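Local atomic coordinates of branched-chain-amino-acid aminotransferase (Deinococcus radiodurans, PDB entry 3UZO), a protein that probably catalyses the pyridoxal-phosphate-dependent transfer of the amino group of leucine, isoleucine or valine to 2-oxoglutarate, giving glutamate and the branched-chain 2-oxo acid. Residues L38-H43 / F163-F168; I34-R39 / C169-P174. All blocks are in the same frame, centred on the assembly; numbering follows the deposited sequence.

Contact 1: L38-H43 / F163-F168; sequences LRYLAH and FIFSVF
Tyr40 overlaps Phe165 obliquely, ring planes at 62°: Tyr40 CE2 sits against the CD2-CE2 side of Phe165, 3.7 Å from each atom. Ala42 CB sits at the edge of the Phe165 ring, near its plane. Tyr40 CB meets Val167 CB. Tyr40 and Ala42 pack on helix 115-128, where the Tyr40 hydroxyl is hydrogen-bonded to Gln117 NE2. The other sheet face carries Leu41, His43, Ile164 and Ser166. Leu41 CD1 presses on Ile164 CG2 at 3.3 Å, closer than normal carbon contact. The His43 ring lies beside Ile164 and points the same way, with ND1 3.8 Å from Ile164 CG1. Ser166 OG donates to Tyr40 O at 2.7 Å, nearly along the C=O axis; standing anti to its backbone N (chi1 -179°) sets OG beside the carbonyl carbon, where it reaches that oxygen. Tyr40 O also accepts from Val167 N at 3.0 Å, so two donors grip it. Ala42 N donates to Phe165 O at 2.7 Å, and Phe165 N returns a nearly straight bond to Ala42 O. Hydrogen-bonded pairs Tyr40-Val167 and Ala42-Phe165 alternate with non-hydrogen-bonded Leu41-Ser166 and His43-Ile164. This is regular antiparallel pairing within the sheet of the smaller domain of a class-IV aminotransferase.

Contact 2: I34-R39 / C169-P174; sequences IRTDLR and CVPVGP
Thr36 reaches from the loop before strand 39-45 to Cys169 on strand 162-172, and Ile34 of the same loop lies over Val170 and Pro171. Ile34, Thr36 and Cys169 bury the most surface here. Thr36 makes the direct polar link: its OG1 donates to Cys169 O at 2.9 Å. The hydroxyl comes in tilted 34° from the carbonyl plane. Thr36 OG1 stands between its own backbone N and carbonyl carbon (chi1 50°), and CG2 lies anti to the carbonyl carbon. That rotation brings the methyl to Pro171 CD at 3.8 Å while the hydroxyl meets Cys169. The Thr36 and Pro171 side chains pass antiparallel. Thr36 CG2 also comes to 3.3 Å from Cys169 O, and Cys169 SG lies 4.0 Å from Thr36 CG2.

Ile34 makes the apolar half. Its CB lies 4.1 Å from Val170 CG1, and its CD1 touches Pro171 CG where the two side chains cross at about a right angle. Val170 CG1 also packs on the Ile34 backbone, 3.6 Å from Ile34 N.

Two waters fill in the polar network. Water 1 donates to Ile34 O and Cys169 O and accepts from Thr36 N, so it links both backbones. Water 2 donates to Thr36 OG1, at 2.6 Å, and to Leu38 O, and accepts from Cys169 N. Both backbone polar atoms of Cys169 are therefore used, its N by water and its O by Thr36 and water.

Beyond the two segments, Cys169 packs on Leu142 and Leu144 of strand 141-151 and on Val125 of helix 115-128. Thr36 rests on Asn129 and Phe132 in the loop region after that helix. Val170 pairs through its backbone with Tyr143 of strand 141-151, and its side chain packs on Ile155 of the second subunit.

How the contacts relate
Contacts 1 and 2 follow one another along strand 162-172, with centres about 15 Å apart. Contact 1 is paired strand; in contact 2 the loop before strand 39-45 has not yet joined the sheet. Leu38 and Arg39 belong to both. Arg39 ties the two to the dimer, because its NH1 forms a salt bridge with Glu64 of the second subunit. Both contacts lie near the glutamate site. The side chain of Phe168 is about 4 Å from that of Arg145, which binds glutamate, and about 9 Å from a bound glutamate. The side chain of Val170 is about 10 Å from a bound glutamate.

Contact 1: L38-H43 / F163-F168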
loop_
_atom_site.group_PDB
_atom_site.type_symbol
_atom_site.label_atom_id
_atom_site.label_comp_id
_atom_site.label_asym_id
_atom_site.label_seq_id
_atom_site.Cartn_x
_atom_site.Cartn_y
_atom_site.Cartn_z
ATOM N N LEU A 38 23.011 12.908 10.842
ATOM C CA LEU A 38 22.502 13.606 9.675
ATOM C C LEU A 38 21.904 12.716 8.587
ATOM O O LEU A 38 22.390 11.606 8.337
ATOM C CB LEU A 38 23.635 14.429 9.069
ATOM C CG LEU A 38 24.219 15.521 9.966
ATOM C CD1 LEU A 38 25.598 15.946 9.444
ATOM C CD2 LEU A 38 23.259 16.693 10.015
ATOM N N ARG A 39 20.848 13.214 7.953
ATOM C CA ARG A 39 20.213 12.492 6.852
ATOM C C ARG A 39 20.094 13.405 5.633
ATOM O O ARG A 39 20.099 14.644 5.757
ATOM C CB ARG A 39 18.834 11.958 7.262
ATOM C CG ARG A 39 17.879 12.980 7.854
ATOM C CD ARG A 39 17.421 12.533 9.233
ATOM N NE ARG A 39 18.429 12.832 10.230
ATOM C CZ ARG A 39 18.836 12.011 11.191
ATOM N NH1 ARG A 39 18.333 10.785 11.325
ATOM N NH2 ARG A 39 19.766 12.437 12.026
ATOM N N TYR A 40 19.992 12.782 4.460
ATOM C CA TYR A 40 19.881 13.482 3.190
ATOM C C TYR A 40 18.410 13.738 2.851
ATOM O O TYR A 40 17.547 12.882 3.069
ATOM C CB TYR A 40 20.550 12.637 2.098
ATOM C CG TYR A 40 20.494 13.206 0.695
ATOM C CD1 TYR A 40 21.615 13.805 0.117
ATOM C CD2 TYR A 40 19.334 13.105 -0.072
ATOM C CE1 TYR A 40 21.582 14.286 -1.199
ATOM C CE2 TYR A 40 19.288 13.583 -1.385
ATOM C CZ TYR A 40 20.415 14.170 -1.940
ATOM O OH TYR A 40 20.368 14.631 -3.235
ATOM N N LEU A 41 18.130 14.924 2.321
ATOM C CA LEU A 41 16.770 15.292 1.953
ATOM C C LEU A 41 16.777 16.090 0.656
ATOM O O LEU A 41 17.537 17.053 0.518
ATOM C CB LEU A 41 16.131 16.131 3.065
ATOM C CG LEU A 41 14.689 16.608 2.851
ATOM C CD1 LEU A 41 13.756 15.416 2.821
ATOM C CD2 LEU A 41 14.287 17.556 3.978
ATOM N N ALA A 42 15.934 15.682 -0.289
ATOM C CA ALA A 42 15.821 16.362 -1.574
ATOM C C ALA A 42 14.346 16.546 -1.883
ATOM O O ALA A 42 13.507 15.750 -1.465
ATOM C CB ALA A 42 16.497 15.554 -2.676
ATOM N N HIS A 43 14.035 17.603 -2.622
ATOM C CA HIS A 43 12.660 17.918 -2.963
ATOM C C HIS A 43 12.450 17.948 -4.468
ATOM O O HIS A 43 13.318 18.393 -5.223
ATOM C CB HIS A 43 12.289 19.296 -2.399
ATOM C CG HIS A 43 12.445 19.410 -0.915
ATOM N ND1 HIS A 43 11.443 19.067 -0.031
ATOM C CD2 HIS A 43 13.490 19.818 -0.157
ATOM C CE1 HIS A 43 11.863 19.262 1.205
ATOM N NE2 HIS A 43 13.102 19.717 1.157
ATOM N N PHE A 163 7.288 15.742 -4.423
ATOM C CA PHE A 163 7.836 14.544 -3.805
ATOM C C PHE A 163 9.065 14.860 -2.976
ATOM O O PHE A 163 9.724 15.889 -3.161
ATOM C CB PHE A 163 8.225 13.509 -4.869
ATOM C CG PHE A 163 7.115 13.158 -5.813
ATOM C CD1 PHE A 163 6.794 13.998 -6.879
ATOM C CD2 PHE A 163 6.364 12.001 -5.619
ATOM C CE1 PHE A 163 5.738 13.690 -7.736
ATOM C CE2 PHE A 163 5.309 11.688 -6.468
ATOM C CZ PHE A 163 4.993 12.532 -7.527
ATOM N N ILE A 164 9.362 13.959 -2.051
ATOM C CA ILE A 164 10.540 14.082 -1.223
ATOM C C ILE A 164 11.353 12.798 -1.385
ATOM O O ILE A 164 10.795 11.696 -1.490
ATOM C CB ILE A 164 10.178 14.260 0.270
ATOM C CG1 ILE A 164 9.746 15.703 0.536
ATOM C CG2 ILE A 164 11.360 13.855 1.136
ATOM C CD1 ILE A 164 9.376 15.981 1.990
ATOM N N PHE A 165 12.667 12.954 -1.453
ATOM C CA PHE A 165 13.580 11.819 -1.543
ATOM C C PHE A 165 14.490 12.012 -0.351
ATOM O O PHE A 165 15.072 13.085 -0.181
ATOM C CB PHE A 165 14.425 11.850 -2.813
ATOM C CG PHE A 165 15.622 10.927 -2.765
ATOM C CD1 PHE A 165 15.474 9.586 -2.420
ATOM C CD2 PHE A 165 16.896 11.393 -3.098
ATOM C CE1 PHE A 165 16.568 8.720 -2.410
ATOM C CE2 PHE A 165 18.001 10.534 -3.093
ATOM C CZ PHE A 165 17.835 9.193 -2.748
ATOM N N SER A 166 14.618 10.982 0.477
ATOM C CA SER A 166 15.456 11.101 1.661
ATOM C C SER A 166 16.220 9.818 1.922
ATOM O O SER A 166 15.801 8.733 1.507
ATOM C CB SER A 166 14.581 11.449 2.876
ATOM O OG SER A 166 15.342 11.594 4.061
ATOM N N VAL A 167 17.359 9.952 2.588
ATOM C CA VAL A 167 18.164 8.794 2.949
ATOM C C VAL A 167 18.691 8.974 4.362
ATOM O O VAL A 167 19.384 9.959 4.643
ATOM C CB VAL A 167 19.408 8.585 2.021
ATOM C CG1 VAL A 167 20.104 7.262 2.402
ATOM C CG2 VAL A 167 18.993 8.537 0.562
ATOM N N PHE A 168 18.329 8.060 5.259
ATOM C CA PHE A 168 18.853 8.109 6.623
ATOM C C PHE A 168 19.510 6.759 6.864
ATOM O O PHE A 168 19.278 5.802 6.106
ATOM C CB PHE A 168 17.758 8.419 7.666
ATOM C CG PHE A 168 16.711 7.349 7.830
ATOM C CD1 PHE A 168 16.930 6.252 8.671
ATOM C CD2 PHE A 168 15.477 7.471 7.199
ATOM C CE1 PHE A 168 15.927 5.296 8.885
ATOM C CE2 PHE A 168 14.462 6.517 7.405
ATOM C CZ PHE A 168 14.692 5.432 8.253
#

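Contact 2: I34-R39 / C169-P174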
loop_
_atom_site.group_PDB
_atom_site.type_symbol
_atom_site.label_atom_id
_atom_site.label_comp_id
_atom_site.label_asym_id
_atom_site.label_seq_id
_atom_site.Cartn_x
_atom_site.Cartn_y
_atom_site.Cartn_z
ATOM N N ILE A 34 17.681 3.807 15.484
ATOM C CA ILE A 34 18.575 4.539 16.362
ATOM C C ILE A 34 18.791 5.819 15.573
ATOM O O ILE A 34 19.068 5.770 14.366
ATOM C CB ILE A 34 19.925 3.817 16.548
ATOM C CG1 ILE A 34 19.717 2.543 17.371
ATOM C CG2 ILE A 34 20.916 4.742 17.234
ATOM C CD1 ILE A 34 20.966 1.711 17.551
ATOM N N ARG A 35 18.645 6.963 16.230
ATOM C CA ARG A 35 18.816 8.218 15.523
ATOM C C ARG A 35 20.275 8.549 15.282
ATOM O O ARG A 35 21.063 8.685 16.227
ATOM C CB ARG A 35 18.145 9.361 16.286
ATOM C CG ARG A 35 18.213 10.690 15.546
ATOM C CD ARG A 35 17.394 11.760 16.236
ATOM N NE ARG A 35 17.481 13.041 15.537
ATOM C CZ ARG A 35 16.701 14.086 15.797
ATOM N NH1 ARG A 35 15.771 14.003 16.745
ATOM N NH2 ARG A 35 16.843 15.213 15.106
ATOM N N THR A 36 20.650 8.657 14.011
ATOM C CA THR A 36 22.025 9.017 13.701
ATOM C C THR A 36 22.038 10.535 13.519
ATOM O O THR A 36 20.986 11.176 13.550
ATOM C CB THR A 36 22.549 8.282 12.449
ATOM O OG1 THR A 36 21.608 8.421 11.384
ATOM C CG2 THR A 36 22.751 6.786 12.759
ATOM N N ASP A 37 23.213 11.117 13.327
ATOM C CA ASP A 37 23.317 12.573 13.237
ATOM C C ASP A 37 22.677 13.311 12.060
ATOM O O ASP A 37 21.883 14.235 12.254
ATOM C CB ASP A 37 24.792 12.987 13.344
ATOM C CG ASP A 37 25.428 12.558 14.664
ATOM O OD1 ASP A 37 24.678 12.237 15.613
ATOM O OD2 ASP A 37 26.676 12.553 14.761
ATOM N N LEU A 38 23.011 12.908 10.842
ATOM C CA LEU A 38 22.502 13.606 9.675
ATOM C C LEU A 38 21.904 12.716 8.587
ATOM O O LEU A 38 22.390 11.606 8.337
ATOM C CB LEU A 38 23.635 14.429 9.069
ATOM C CG LEU A 38 24.219 15.521 9.966
ATOM C CD1 LEU A 38 25.598 15.946 9.444
ATOM C CD2 LEU A 38 23.259 16.693 10.015
ATOM N N ARG A 39 20.848 13.214 7.953
ATOM C CA ARG A 39 20.213 12.492 6.852
ATOM C C ARG A 39 20.094 13.405 5.633
ATOM O O ARG A 39 20.099 14.644 5.757
ATOM C CB ARG A 39 18.834 11.958 7.262
ATOM C CG ARG A 39 17.879 12.980 7.854
ATOM C CD ARG A 39 17.421 12.533 9.233
ATOM N NE ARG A 39 18.429 12.832 10.230
ATOM C CZ ARG A 39 18.836 12.011 11.191
ATOM N NH1 ARG A 39 18.333 10.785 11.325
ATOM N NH2 ARG A 39 19.766 12.437 12.026
ATOM N N CYS A 169 20.370 6.687 7.869
ATOM C CA CYS A 169 21.058 5.438 8.156
ATOM C C CYS A 169 20.883 5.037 9.608
ATOM O O CYS A 169 20.574 5.867 10.457
ATOM C CB CYS A 169 22.549 5.552 7.812
ATOM S SG CYS A 169 23.472 6.734 8.821
ATOM N N VAL A 170 21.081 3.752 9.875
ATOM C CA VAL A 170 20.934 3.189 11.215
ATOM C C VAL A 170 21.913 2.031 11.377
ATOM O O VAL A 170 21.922 1.103 10.570
ATOM C CB VAL A 170 19.500 2.619 11.429
ATOM C CG1 VAL A 170 19.355 2.057 12.854
ATOM C CG2 VAL A 170 18.456 3.695 11.170
ATOM N N PRO A 171 22.768 2.078 12.410
ATOM C CA PRO A 171 23.708 0.967 12.593
ATOM C C PRO A 171 22.862 -0.245 12.984
ATOM O O PRO A 171 21.942 -0.116 13.794
ATOM C CB PRO A 171 24.591 1.450 13.741
ATOM C CG PRO A 171 23.634 2.304 14.554
ATOM C CD PRO A 171 22.906 3.080 13.483
ATOM N N VAL A 172 23.150 -1.411 12.413
ATOM C CA VAL A 172 22.361 -2.602 12.724
ATOM C C VAL A 172 23.179 -3.883 12.786
ATOM O O VAL A 172 24.301 -3.952 12.281
ATOM C CB VAL A 172 21.251 -2.856 11.671
ATOM C CG1 VAL A 172 20.412 -1.613 11.464
ATOM C CG2 VAL A 172 21.887 -3.303 10.352
ATOM N N GLY A 173 22.585 -4.899 13.406
ATOM C CA GLY A 173 23.202 -6.207 13.500
ATOM C C GLY A 173 22.292 -7.173 12.751
ATOM O O GLY A 173 21.899 -6.896 11.617
ATOM N N PRO A 174 21.915 -8.304 13.363
ATOM C CA PRO A 174 21.041 -9.310 12.744
ATOM C C PRO A 174 19.559 -8.923 12.619
ATOM O O PRO A 174 19.025 -8.179 13.443
ATOM C CB PRO A 174 21.247 -10.528 13.643
ATOM C CG PRO A 174 21.485 -9.913 14.983
ATOM C CD PRO A 174 22.431 -8.784 14.658
HETATM O O HOH W 1 18.727 7.474 12.008
HETATM O O HOH W 2 20.877 9.318 9.027
#